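Catalase-3 (Neurospora crassa, PDB 4AJ9) breaks hydrogen peroxide down to water and oxygen with a haem cofactor, consistent with a role in protecting the cell from peroxide damage. Local coordinates at residues F143-D147 and F179-S185; Y442-R446 and Q483-S488; I140-F144 and A186-W192. The contacts are given in a common frame with arbitrary orientation. Residues are numbered along the deposited sequence.

Contacts 1 and 3 start from one loop, the run that follows strand 131-138 of the antiparallel catalase sheet, and share Phe143 and Phe144; their centres are about 9 Å apart. From there contact 1 reaches the end of helix 174-182 and contact 3 the next helix, 187-193. Contact 2 comes later in the chain, joining helix 443-450 to the end of helix 474-487, with its centre about 13 Å from that of contact 1 and 12 Å from that of contact 3. Helix 187-193, part of contact 3, also touches both segments of contact 2, Leu187 on Tyr442 and Phe191 on Ile487, so the packing runs from the haem pocket into the helices of the catalase-related region.

Contact 1 (F143-D147 and F179-S185); sequences FFIQD and FFSSQPS. With HEM (protoporphyrin IX containing Fe), chain Y.
Residues 143-147 are an irregular loop beside the haem; residues 179-182 are the last turn of helix 174-182, and Gln183 is the first to leave helical angles (phi -133°, psi 78°). The nearest CA atoms are those of Ile145 and Ser185, 5.8 Å apart.

Apolar packing fills one part of the contact. Phe144 (chi1 m) and Phe180 (chi1 m) have nearly parallel rings, 11° between planes, but slid so far that they barely overlap: centroids are 5.8 Å apart, and Phe144 CE1 is 3.9 Å from Phe180 CE1. Ile145 CG2 meets the edge of the Phe179 ring (chi1 t) at CZ, 4.0 Å away.

The polar part centres on Ser185 (chi1 p), whose OG donates to Phe144 O at 2.9 Å. One water donates to Phe143 O (2.9 Å) and Ser185 O (2.6 Å); a second donates to Ser185 OG (2.6 Å) and accepts from Gln146 N (3.1 Å).

Phe143 turns away and belongs to the haem pocket of the catalase fold, its CG 3.7 Å from HEM CAB. Phe143 O, Phe144 O and Gln146 N, in a loop with no regular structure, find partners in Ser185 and two waters, while the loop's aromatics serve pocket and helix packing.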
loop_
_atom_site.group_PDB
_atom_site.type_symbol
_atom_site.label_atom_id
_atom_site.label_comp_id
_atom_site.label_asym_id
_atom_site.label_seq_id
_atom_site.Cartn_x
_atom_site.Cartn_y
_atom_site.Cartn_z
ATOM N N PHE C 143 -21.879 15.939 19.775
ATOM C CA PHE C 143 -21.313 14.623 19.550
ATOM C C PHE C 143 -21.307 13.761 20.817
ATOM O O PHE C 143 -21.486 14.277 21.911
ATOM C CB PHE C 143 -19.923 14.722 18.941
ATOM C CG PHE C 143 -19.528 13.488 18.181
ATOM C CD1 PHE C 143 -20.110 13.207 16.956
ATOM C CD2 PHE C 143 -18.623 12.596 18.709
ATOM C CE1 PHE C 143 -19.764 12.065 16.255
ATOM C CE2 PHE C 143 -18.279 11.448 18.023
ATOM C CZ PHE C 143 -18.852 11.177 16.794
ATOM N N PHE C 144 -21.087 12.455 20.656
ATOM C CA PHE C 144 -21.236 11.485 21.751
ATOM C C PHE C 144 -20.225 11.613 22.880
ATOM O O PHE C 144 -20.521 11.272 24.030
ATOM C CB PHE C 144 -21.107 10.045 21.237
ATOM C CG PHE C 144 -22.203 9.616 20.304
ATOM C CD1 PHE C 144 -23.431 9.181 20.795
ATOM C CD2 PHE C 144 -21.992 9.601 18.940
ATOM C CE1 PHE C 144 -24.433 8.753 19.927
ATOM C CE2 PHE C 144 -22.991 9.176 18.064
ATOM C CZ PHE C 144 -24.205 8.750 18.557
ATOM N N ILE C 145 -19.019 12.049 22.553
ATOM C CA ILE C 145 -17.919 11.944 23.502
ATOM C C ILE C 145 -17.167 13.251 23.562
ATOM O O ILE C 145 -17.281 14.067 22.659
ATOM C CB ILE C 145 -16.948 10.817 23.122
ATOM C CG1 ILE C 145 -16.487 11.007 21.673
ATOM C CG2 ILE C 145 -17.625 9.441 23.304
ATOM C CD1 ILE C 145 -15.373 10.110 21.247
ATOM N N GLN C 146 -16.405 13.435 24.634
ATOM C CA GLN C 146 -15.803 14.733 24.945
ATOM C C GLN C 146 -14.297 14.759 24.700
ATOM O O GLN C 146 -13.661 15.790 24.828
ATOM C CB GLN C 146 -16.090 15.104 26.405
ATOM C CG GLN C 146 -17.570 15.124 26.751
ATOM C CD GLN C 146 -17.834 15.474 28.200
ATOM O OE1 GLN C 146 -17.331 14.813 29.111
ATOM N NE2 GLN C 146 -18.630 16.518 28.422
ATOM N N ASP C 147 -13.729 13.617 24.348
ATOM C CA ASP C 147 -12.297 13.550 24.111
ATOM C C ASP C 147 -12.042 12.592 22.941
ATOM O O ASP C 147 -12.529 11.470 22.940
ATOM C CB ASP C 147 -11.586 13.091 25.389
ATOM C CG ASP C 147 -10.065 13.203 25.302
ATOM O OD1 ASP C 147 -9.476 12.816 24.259
ATOM O OD2 ASP C 147 -9.455 13.681 26.291
ATOM N N PHE C 179 -22.223 0.822 25.764
ATOM C CA PHE C 179 -21.387 2.020 25.704
ATOM C C PHE C 179 -22.141 3.300 26.075
ATOM O O PHE C 179 -21.630 4.120 26.829
ATOM C CB PHE C 179 -20.726 2.197 24.331
ATOM C CG PHE C 179 -19.796 3.381 24.268
ATOM C CD1 PHE C 179 -18.495 3.279 24.740
ATOM C CD2 PHE C 179 -20.228 4.599 23.762
ATOM C CE1 PHE C 179 -17.626 4.369 24.703
ATOM C CE2 PHE C 179 -19.368 5.698 23.717
ATOM C CZ PHE C 179 -18.062 5.579 24.191
ATOM N N PHE C 180 -23.351 3.464 25.550
ATOM C CA PHE C 180 -24.145 4.663 25.811
ATOM C C PHE C 180 -24.400 4.828 27.300
ATOM O O PHE C 180 -24.445 5.943 27.821
ATOM C CB PHE C 180 -25.491 4.577 25.084
ATOM C CG PHE C 180 -25.381 4.573 23.584
ATOM C CD1 PHE C 180 -24.311 5.188 22.948
ATOM C CD2 PHE C 180 -26.354 3.963 22.811
ATOM C CE1 PHE C 180 -24.222 5.203 21.562
ATOM C CE2 PHE C 180 -26.257 3.958 21.427
ATOM C CZ PHE C 180 -25.190 4.585 20.806
ATOM N N SER C 181 -24.578 3.708 27.983
ATOM C CA SER C 181 -24.939 3.742 29.389
ATOM C C SER C 181 -23.708 3.751 30.295
ATOM O O SER C 181 -23.771 4.217 31.431
ATOM C CB SER C 181 -25.896 2.593 29.732
ATOM O OG SER C 181 -25.306 1.321 29.505
ATOM N N SER C 182 -22.593 3.243 29.782
ATOM C CA SER C 182 -21.329 3.237 30.514
ATOM C C SER C 182 -20.603 4.574 30.395
ATOM O O SER C 182 -19.738 4.889 31.208
ATOM C CB SER C 182 -20.416 2.134 29.983
ATOM O OG SER C 182 -20.893 0.848 30.336
ATOM N N GLN C 183 -20.968 5.345 29.373
ATOM C CA GLN C 183 -20.304 6.605 29.021
ATOM C C GLN C 183 -21.366 7.680 28.792
ATOM O O GLN C 183 -21.689 8.008 27.647
ATOM C CB GLN C 183 -19.489 6.404 27.731
ATOM C CG GLN C 183 -18.588 7.577 27.338
ATOM C CD GLN C 183 -17.442 7.736 28.304
ATOM O OE1 GLN C 183 -16.349 7.205 28.085
ATOM N NE2 GLN C 183 -17.694 8.441 29.408
ATOM N N PRO C 184 -21.918 8.242 29.886
ATOM C CA PRO C 184 -23.174 9.002 29.779
ATOM C C PRO C 184 -23.107 10.277 28.942
ATOM O O PRO C 184 -24.159 10.798 28.595
ATOM C CB PRO C 184 -23.517 9.329 31.242
ATOM C CG PRO C 184 -22.832 8.264 32.036
ATOM C CD PRO C 184 -21.549 7.977 31.288
ATOM N N SER C 185 -21.913 10.768 28.610
ATOM C CA SER C 185 -21.840 11.949 27.764
ATOM C C SER C 185 -22.581 11.652 26.458
ATOM O O SER C 185 -23.113 12.554 25.819
ATOM C CB SER C 185 -20.385 12.329 27.479
ATOM O OG SER C 185 -19.731 11.290 26.775
HETATM C CHA HEM Y . -15.200 10.934 8.716
HETATM C CHB HEM Y . -17.920 14.216 11.066
HETATM C CHC HEM Y . -15.655 13.077 15.193
HETATM C CHD HEM Y . -12.402 10.497 12.697
HETATM C C1A HEM Y . -16.167 11.886 8.986
HETATM C C2A HEM Y . -17.130 12.440 8.041
HETATM C C3A HEM Y . -17.888 13.334 8.700
HETATM C C4A HEM Y . -17.420 13.393 10.071
HETATM C CMA HEM Y . -19.047 14.187 8.129
HETATM C CAA HEM Y . -17.272 12.014 6.555
HETATM C CBA HEM Y . -16.583 12.996 5.613
HETATM C CGA HEM Y . -16.860 12.567 4.196
HETATM O O1A HEM Y . -15.925 12.075 3.518
HETATM O O2A HEM Y . -18.027 12.709 3.741
HETATM C C1B HEM Y . -17.503 14.236 12.383
HETATM C C2B HEM Y . -17.951 15.168 13.403
HETATM C C3B HEM Y . -17.343 14.842 14.555
HETATM C C4B HEM Y . -16.473 13.714 14.286
HETATM C CMB HEM Y . -18.977 16.291 13.126
HETATM C CAB HEM Y . -17.438 15.531 15.938
HETATM C CBB HEM Y . -17.763 16.826 16.034
HETATM C C1C HEM Y . -14.537 12.353 14.855
HETATM C C2C HEM Y . -13.416 12.046 15.732
HETATM C C3C HEM Y . -12.544 11.318 15.029
HETATM C C4C HEM Y . -13.051 11.181 13.688
HETATM C CMC HEM Y . -13.305 12.448 17.214
HETATM C CAC HEM Y . -11.178 10.775 15.466
HETATM C CBC HEM Y . -10.450 11.470 16.342
HETATM C C1D HEM Y . -12.845 10.357 11.414
HETATM C C2D HEM Y . -12.140 9.622 10.395
HETATM C C3D HEM Y . -13.013 9.756 9.156
HETATM C C4D HEM Y . -14.148 10.564 9.546
HETATM C CMD HEM Y . -10.800 8.875 10.559
HETATM C CAD HEM Y . -12.729 9.170 7.764
HETATM C CBD HEM Y . -12.085 10.279 6.940
HETATM C CGD HEM Y . -11.670 9.733 5.600
HETATM O O1D HEM Y . -11.508 10.544 4.657
HETATM O O2D HEM Y . -11.532 8.489 5.473
HETATM N NA HEM Y . -16.376 12.497 10.206
HETATM N NB HEM Y . -16.604 13.376 12.958
HETATM N NC HEM Y . -14.274 11.811 13.615
HETATM N ND HEM Y . -14.009 10.899 10.887
HETATM FE FE HEM Y . -15.284 12.242 11.885
HETATM O O HOH W 1 -23.773 13.479 23.462
HETATM O O HOH W 2 -17.107 11.268 26.666
#

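Contact 2 (Y442-R446 and Q483-S488); sequences YTQPR and QLNKIS
Tyr442, at the N-cap position of helix 443-450, lays its side chain along the last turns of helix 474-487. The CA atoms of Tyr442 and Ile487 are 5.2 Å apart, the nearest pair. Tyr442 is non-helical (phi -123°, psi -29°), yet its carbonyl accepts from Arg446 N at 3.1 Å, closing the first turn.

With chi1 m (-52°) and chi2 -83°, the Tyr442 ring runs past Ile487 and Lys486 to Gln483, where OH donates to Gln483 OE1 at 2.6 Å. Gln483 reaches back by curling, chi1 and chi2 both m. Lys486 (chi1 m, chi2 and chi3 t) covers one ring face: its CB makes a CH-pi contact, 3.9 Å from the Tyr442 centroid and 24° off the normal, while CD comes within 3.4 Å of Tyr442 CZ. The lysine's end then leads away, toward a long, weak ion pair with Asp507. At the ring edge, Ile487 CG1 is 3.8 Å from Tyr442 CD1.

This is helix-end to helix-start packing inside the helical catalase-related region, against which helix 187-193 of the catalase region also leans, with Leu187 on Tyr442 and Phe191 on Ile487.

Ile487 is extended (chi1 m, chi2 t), which brings CD1 to 3.5 Å from Pro445 CB. Arg446 (chi1 t, chi2 p, chi3 t, chi4 -91°) bends back so that NH1 donates to Ile487 O at 3.0 Å (162° at the hydrogen), while its NE is hydrogen-bonded to Asn450 OD1. Ser488 (chi1 t) is the N-cap of helix 489-499: its OG takes Val491 N and lies over one face of the Arg446 guanidinium.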
loop_
_atom_site.group_PDB
_atom_site.type_symbol
_atom_site.label_atom_id
_atom_site.label_comp_id
_atom_site.label_asym_id
_atom_site.label_seq_id
_atom_site.Cartn_x
_atom_site.Cartn_y
_atom_site.Cartn_z
ATOM N N TYR C 442 -26.633 15.351 31.453
ATOM C CA TYR C 442 -28.062 15.069 31.438
ATOM C C TYR C 442 -28.940 16.284 31.179
ATOM O O TYR C 442 -30.038 16.168 30.630
ATOM C CB TYR C 442 -28.454 14.419 32.763
ATOM C CG TYR C 442 -27.591 13.227 33.115
ATOM C CD1 TYR C 442 -27.856 11.973 32.580
ATOM C CD2 TYR C 442 -26.512 13.354 33.984
ATOM C CE1 TYR C 442 -27.071 10.874 32.905
ATOM C CE2 TYR C 442 -25.713 12.259 34.307
ATOM C CZ TYR C 442 -26.003 11.025 33.768
ATOM O OH TYR C 442 -25.225 9.941 34.097
ATOM N N THR C 443 -28.452 17.457 31.569
ATOM C CA THR C 443 -29.248 18.672 31.454
ATOM C C THR C 443 -29.670 18.949 30.013
ATOM O O THR C 443 -30.843 19.226 29.748
ATOM C CB THR C 443 -28.520 19.889 32.070
ATOM O OG1 THR C 443 -28.366 19.684 33.481
ATOM C CG2 THR C 443 -29.304 21.161 31.823
ATOM N N GLN C 444 -28.738 18.853 29.067
ATOM C CA GLN C 444 -29.118 19.165 27.697
ATOM C C GLN C 444 -29.938 18.091 26.985
ATOM O O GLN C 444 -30.819 18.418 26.198
ATOM C CB GLN C 444 -27.930 19.660 26.869
ATOM C CG GLN C 444 -27.522 21.048 27.289
ATOM C CD GLN C 444 -26.803 21.798 26.204
ATOM O OE1 GLN C 444 -26.479 21.240 25.145
ATOM N NE2 GLN C 444 -26.529 23.066 26.459
ATOM N N PRO C 445 -29.656 16.809 27.253
ATOM C CA PRO C 445 -30.601 15.826 26.717
ATOM C C PRO C 445 -32.017 16.146 27.179
ATOM O O PRO C 445 -32.952 16.086 26.378
ATOM C CB PRO C 445 -30.114 14.513 27.321
ATOM C CG PRO C 445 -28.634 14.705 27.450
ATOM C CD PRO C 445 -28.461 16.168 27.835
ATOM N N ARG C 446 -32.174 16.494 28.453
ATOM C CA ARG C 446 -33.479 16.932 28.946
ATOM C C ARG C 446 -33.992 18.169 28.199
ATOM O O ARG C 446 -35.136 18.199 27.754
ATOM C CB ARG C 446 -33.443 17.181 30.453
ATOM C CG ARG C 446 -34.782 17.636 31.023
ATOM C CD ARG C 446 -35.886 16.634 30.735
ATOM N NE ARG C 446 -37.146 17.070 31.333
ATOM C CZ ARG C 446 -37.549 16.731 32.554
ATOM N NH1 ARG C 446 -36.806 15.921 33.302
ATOM N NH2 ARG C 446 -38.711 17.187 33.017
ATOM N N GLN C 483 -29.758 5.401 33.489
ATOM C CA GLN C 483 -29.297 6.615 32.818
ATOM C C GLN C 483 -30.431 7.450 32.242
ATOM O O GLN C 483 -30.434 8.672 32.380
ATOM C CB GLN C 483 -28.265 6.281 31.739
ATOM C CG GLN C 483 -27.001 5.672 32.309
ATOM C CD GLN C 483 -26.290 6.608 33.268
ATOM O OE1 GLN C 483 -26.124 7.792 32.976
ATOM N NE2 GLN C 483 -25.866 6.083 34.414
ATOM N N LEU C 484 -31.391 6.814 31.578
ATOM C CA LEU C 484 -32.498 7.588 31.023
ATOM C C LEU C 484 -33.213 8.326 32.145
ATOM O O LEU C 484 -33.638 9.461 31.974
ATOM C CB LEU C 484 -33.493 6.688 30.297
ATOM C CG LEU C 484 -32.970 6.030 29.020
ATOM C CD1 LEU C 484 -34.031 5.086 28.465
ATOM C CD2 LEU C 484 -32.575 7.089 27.989
ATOM N N ASN C 485 -33.342 7.653 33.287
ATOM C CA ASN C 485 -34.036 8.208 34.436
ATOM C C ASN C 485 -33.398 9.483 34.979
ATOM O O ASN C 485 -34.064 10.275 35.652
ATOM C CB ASN C 485 -34.116 7.178 35.567
ATOM C CG ASN C 485 -35.034 7.633 36.700
ATOM O OD1 ASN C 485 -36.112 8.160 36.451
ATOM N ND2 ASN C 485 -34.595 7.453 37.937
ATOM N N LYS C 486 -32.106 9.666 34.718
ATOM C CA LYS C 486 -31.397 10.853 35.179
ATOM C C LYS C 486 -31.733 12.037 34.292
ATOM O O LYS C 486 -31.531 13.197 34.659
ATOM C CB LYS C 486 -29.884 10.617 35.194
ATOM C CG LYS C 486 -29.405 9.761 36.339
ATOM C CD LYS C 486 -27.906 9.576 36.254
ATOM C CE LYS C 486 -27.411 8.500 37.214
ATOM N NZ LYS C 486 -27.516 8.905 38.643
ATOM N N ILE C 487 -32.254 11.733 33.115
ATOM C CA ILE C 487 -32.657 12.753 32.169
ATOM C C ILE C 487 -34.121 13.132 32.378
ATOM O O ILE C 487 -34.464 14.312 32.433
ATOM C CB ILE C 487 -32.471 12.262 30.720
ATOM C CG1 ILE C 487 -30.982 12.122 30.390
ATOM C CG2 ILE C 487 -33.126 13.211 29.750
ATOM C CD1 ILE C 487 -30.725 11.478 29.031
ATOM N N SER C 488 -34.975 12.118 32.483
ATOM C CA SER C 488 -36.404 12.327 32.660
ATOM C C SER C 488 -37.047 11.074 33.238
ATOM O O SER C 488 -36.971 9.997 32.654
ATOM C CB SER C 488 -37.058 12.682 31.324
ATOM O OG SER C 488 -38.469 12.610 31.404
#

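Contact 3 (I140-F144 and A186-W192); sequences IPVFF and ALHTLFW. With HEM (protoporphyrin IX containing Fe), chain Y.
In the catalase fold, the irregular loop that follows strand 131-138 passes between the haem and helix 187-193, extended at Ile140, Val142 and Phe143 but kinked at Pro141 and Phe144. Loop and helix run antiparallel: Phe144 CA is 4.0 Å from Ala186 CA, and Ile140 CA is 6.7 Å from Trp192 CA.

Phe144 (chi1 m, chi2 -82°) loses the most surface. Thr189 CG2 sits over its face in a CH-pi contact, 3.5 Å from the ring centroid and 14° off the normal, and Phe144 CD1 is 3.9 Å from Ala186 CB. Thr189 (chi1 m) comes next: its OG1 donates to Val142 O at 2.7 Å, though OG1 is crowded and its place less sure. A water joins Thr189 N (2.9 Å) to Phe143 O (2.9 Å).

Trp192 (chi1 m, chi2 85°) closes the other end, with Ile140 CG2 3.5 Å from its CB. Phe143 faces away, into the haem pocket. Over the six-membered ring of Trp192 lies Pro141 CD, 3.5 Å from the centroid and 4° off the normal.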
loop_
_atom_site.group_PDB
_atom_site.type_symbol
_atom_site.label_atom_id
_atom_site.label_comp_id
_atom_site.label_asym_id
_atom_site.label_seq_id
_atom_site.Cartn_x
_atom_site.Cartn_y
_atom_site.Cartn_z
ATOM N N ILE C 140 -26.525 16.810 13.355
ATOM C CA ILE C 140 -26.862 16.913 14.780
ATOM C C ILE C 140 -25.759 17.744 15.431
ATOM O O ILE C 140 -24.595 17.587 15.089
ATOM C CB ILE C 140 -26.915 15.521 15.415
ATOM C CG1 ILE C 140 -28.168 14.781 14.924
ATOM C CG2 ILE C 140 -26.863 15.597 16.942
ATOM C CD1 ILE C 140 -28.152 13.282 15.243
ATOM N N PRO C 141 -26.130 18.662 16.344
ATOM C CA PRO C 141 -25.192 19.709 16.777
ATOM C C PRO C 141 -24.258 19.304 17.906
ATOM O O PRO C 141 -23.402 20.097 18.282
ATOM C CB PRO C 141 -26.124 20.828 17.263
ATOM C CG PRO C 141 -27.347 20.106 17.719
ATOM C CD PRO C 141 -27.515 18.963 16.741
ATOM N N VAL C 142 -24.428 18.104 18.448
ATOM C CA VAL C 142 -23.585 17.648 19.539
ATOM C C VAL C 142 -23.042 16.258 19.231
ATOM O O VAL C 142 -23.666 15.480 18.519
ATOM C CB VAL C 142 -24.358 17.604 20.881
ATOM C CG1 VAL C 142 -24.753 19.017 21.317
ATOM C CG2 VAL C 142 -25.585 16.690 20.755
ATOM N N PHE C 143 -21.879 15.939 19.775
ATOM C CA PHE C 143 -21.313 14.623 19.550
ATOM C C PHE C 143 -21.307 13.761 20.817
ATOM O O PHE C 143 -21.486 14.277 21.911
ATOM C CB PHE C 143 -19.923 14.722 18.941
ATOM C CG PHE C 143 -19.528 13.488 18.181
ATOM C CD1 PHE C 143 -20.110 13.207 16.956
ATOM C CD2 PHE C 143 -18.623 12.596 18.709
ATOM C CE1 PHE C 143 -19.764 12.065 16.255
ATOM C CE2 PHE C 143 -18.279 11.448 18.023
ATOM C CZ PHE C 143 -18.852 11.177 16.794
ATOM N N PHE C 144 -21.087 12.455 20.656
ATOM C CA PHE C 144 -21.236 11.485 21.751
ATOM C C PHE C 144 -20.225 11.613 22.880
ATOM O O PHE C 144 -20.521 11.272 24.030
ATOM C CB PHE C 144 -21.107 10.045 21.237
ATOM C CG PHE C 144 -22.203 9.616 20.304
ATOM C CD1 PHE C 144 -23.431 9.181 20.795
ATOM C CD2 PHE C 144 -21.992 9.601 18.940
ATOM C CE1 PHE C 144 -24.433 8.753 19.927
ATOM C CE2 PHE C 144 -22.991 9.176 18.064
ATOM C CZ PHE C 144 -24.205 8.750 18.557
ATOM N N ALA C 186 -22.628 10.371 26.090
ATOM C CA ALA C 186 -23.209 9.939 24.814
ATOM C C ALA C 186 -24.719 10.139 24.762
ATOM O O ALA C 186 -25.322 10.080 23.691
ATOM C CB ALA C 186 -22.863 8.459 24.543
ATOM N N LEU C 187 -25.339 10.398 25.908
ATOM C CA LEU C 187 -26.803 10.412 25.950
ATOM C C LEU C 187 -27.412 11.534 25.117
ATOM O O LEU C 187 -28.539 11.412 24.610
ATOM C CB LEU C 187 -27.310 10.472 27.392
ATOM C CG LEU C 187 -26.994 9.209 28.191
ATOM C CD1 LEU C 187 -27.200 9.458 29.675
ATOM C CD2 LEU C 187 -27.827 8.014 27.706
ATOM N N HIS C 188 -26.680 12.626 24.955
ATOM C CA HIS C 188 -27.266 13.767 24.258
ATOM C C HIS C 188 -27.393 13.452 22.779
ATOM O O HIS C 188 -28.491 13.498 22.215
ATOM C CB HIS C 188 -26.481 15.065 24.506
ATOM C CG HIS C 188 -27.216 16.306 24.082
ATOM N ND1 HIS C 188 -26.659 17.567 24.155
ATOM C CD2 HIS C 188 -28.461 16.475 23.574
ATOM C CE1 HIS C 188 -27.528 18.456 23.706
ATOM N NE2 HIS C 188 -28.629 17.820 23.343
ATOM N N THR C 189 -26.279 13.108 22.145
ATOM C CA THR C 189 -26.323 12.753 20.738
ATOM C C THR C 189 -27.270 11.577 20.525
ATOM O O THR C 189 -27.969 11.514 19.518
ATOM C CB THR C 189 -24.914 12.439 20.179
ATOM O OG1 THR C 189 -24.075 13.582 20.356
ATOM C CG2 THR C 189 -24.979 12.111 18.683
ATOM N N LEU C 190 -27.323 10.658 21.488
ATOM C CA LEU C 190 -28.231 9.527 21.378
ATOM C C LEU C 190 -29.687 9.993 21.193
ATOM O O LEU C 190 -30.383 9.533 20.288
ATOM C CB LEU C 190 -28.090 8.602 22.592
ATOM C CG LEU C 190 -28.983 7.357 22.628
ATOM C CD1 LEU C 190 -28.719 6.412 21.438
ATOM C CD2 LEU C 190 -28.801 6.638 23.954
ATOM N N PHE C 191 -30.142 10.912 22.040
ATOM C CA PHE C 191 -31.509 11.438 21.942
ATOM C C PHE C 191 -31.786 12.055 20.567
ATOM O O PHE C 191 -32.860 11.868 19.990
ATOM C CB PHE C 191 -31.783 12.452 23.067
ATOM C CG PHE C 191 -32.371 11.837 24.309
ATOM C CD1 PHE C 191 -31.736 10.782 24.945
ATOM C CD2 PHE C 191 -33.577 12.290 24.819
ATOM C CE1 PHE C 191 -32.287 10.204 26.072
ATOM C CE2 PHE C 191 -34.134 11.713 25.946
ATOM C CZ PHE C 191 -33.490 10.667 26.570
ATOM N N TRP C 192 -30.818 12.797 20.040
ATOM C CA TRP C 192 -30.962 13.370 18.708
ATOM C C TRP C 192 -31.064 12.263 17.651
ATOM O O TRP C 192 -31.855 12.360 16.707
ATOM C CB TRP C 192 -29.772 14.271 18.369
ATOM C CG TRP C 192 -29.801 15.666 18.993
ATOM C CD1 TRP C 192 -29.362 16.013 20.241
ATOM C CD2 TRP C 192 -30.262 16.886 18.378
ATOM N NE1 TRP C 192 -29.526 17.367 20.442
ATOM C CE2 TRP C 192 -30.072 17.925 19.317
ATOM C CE3 TRP C 192 -30.800 17.201 17.125
ATOM C CZ2 TRP C 192 -30.413 19.252 19.050
ATOM C CZ3 TRP C 192 -31.151 18.521 16.863
ATOM C CH2 TRP C 192 -30.947 19.532 17.822
HETATM C CHA HEM Y . -15.200 10.934 8.716
HETATM C CHB HEM Y . -17.920 14.216 11.066
HETATM C CHC HEM Y . -15.655 13.077 15.193
HETATM C CHD HEM Y . -12.402 10.497 12.697
HETATM C C1A HEM Y . -16.167 11.886 8.986
HETATM C C2A HEM Y . -17.130 12.440 8.041
HETATM C C3A HEM Y . -17.888 13.334 8.700
HETATM C C4A HEM Y . -17.420 13.393 10.071
HETATM C CMA HEM Y . -19.047 14.187 8.129
HETATM C CAA HEM Y . -17.272 12.014 6.555
HETATM C CBA HEM Y . -16.583 12.996 5.613
HETATM C CGA HEM Y . -16.860 12.567 4.196
HETATM O O1A HEM Y . -15.925 12.075 3.518
HETATM O O2A HEM Y . -18.027 12.709 3.741
HETATM C C1B HEM Y . -17.503 14.236 12.383
HETATM C C2B HEM Y . -17.951 15.168 13.403
HETATM C C3B HEM Y . -17.343 14.842 14.555
HETATM C C4B HEM Y . -16.473 13.714 14.286
HETATM C CMB HEM Y . -18.977 16.291 13.126
HETATM C CAB HEM Y . -17.438 15.531 15.938
HETATM C CBB HEM Y . -17.763 16.826 16.034
HETATM C C1C HEM Y . -14.537 12.353 14.855
HETATM C C2C HEM Y . -13.416 12.046 15.732
HETATM C C3C HEM Y . -12.544 11.318 15.029
HETATM C C4C HEM Y . -13.051 11.181 13.688
HETATM C CMC HEM Y . -13.305 12.448 17.214
HETATM C CAC HEM Y . -11.178 10.775 15.466
HETATM C CBC HEM Y . -10.450 11.470 16.342
HETATM C C1D HEM Y . -12.845 10.357 11.414
HETATM C C2D HEM Y . -12.140 9.622 10.395
HETATM C C3D HEM Y . -13.013 9.756 9.156
HETATM C C4D HEM Y . -14.148 10.564 9.546
HETATM C CMD HEM Y . -10.800 8.875 10.559
HETATM C CAD HEM Y . -12.729 9.170 7.764
HETATM C CBD HEM Y . -12.085 10.279 6.940
HETATM C CGD HEM Y . -11.670 9.733 5.600
HETATM O O1D HEM Y . -11.508 10.544 4.657
HETATM O O2D HEM Y . -11.532 8.489 5.473
HETATM N NA HEM Y . -16.376 12.497 10.206
HETATM N NB HEM Y . -16.604 13.376 12.958
HETATM N NC HEM Y . -14.274 11.811 13.615
HETATM N ND HEM Y . -14.009 10.899 10.887
HETATM FE FE HEM Y . -15.284 12.242 11.885
HETATM O O HOH W 1 -23.773 13.479 23.462
#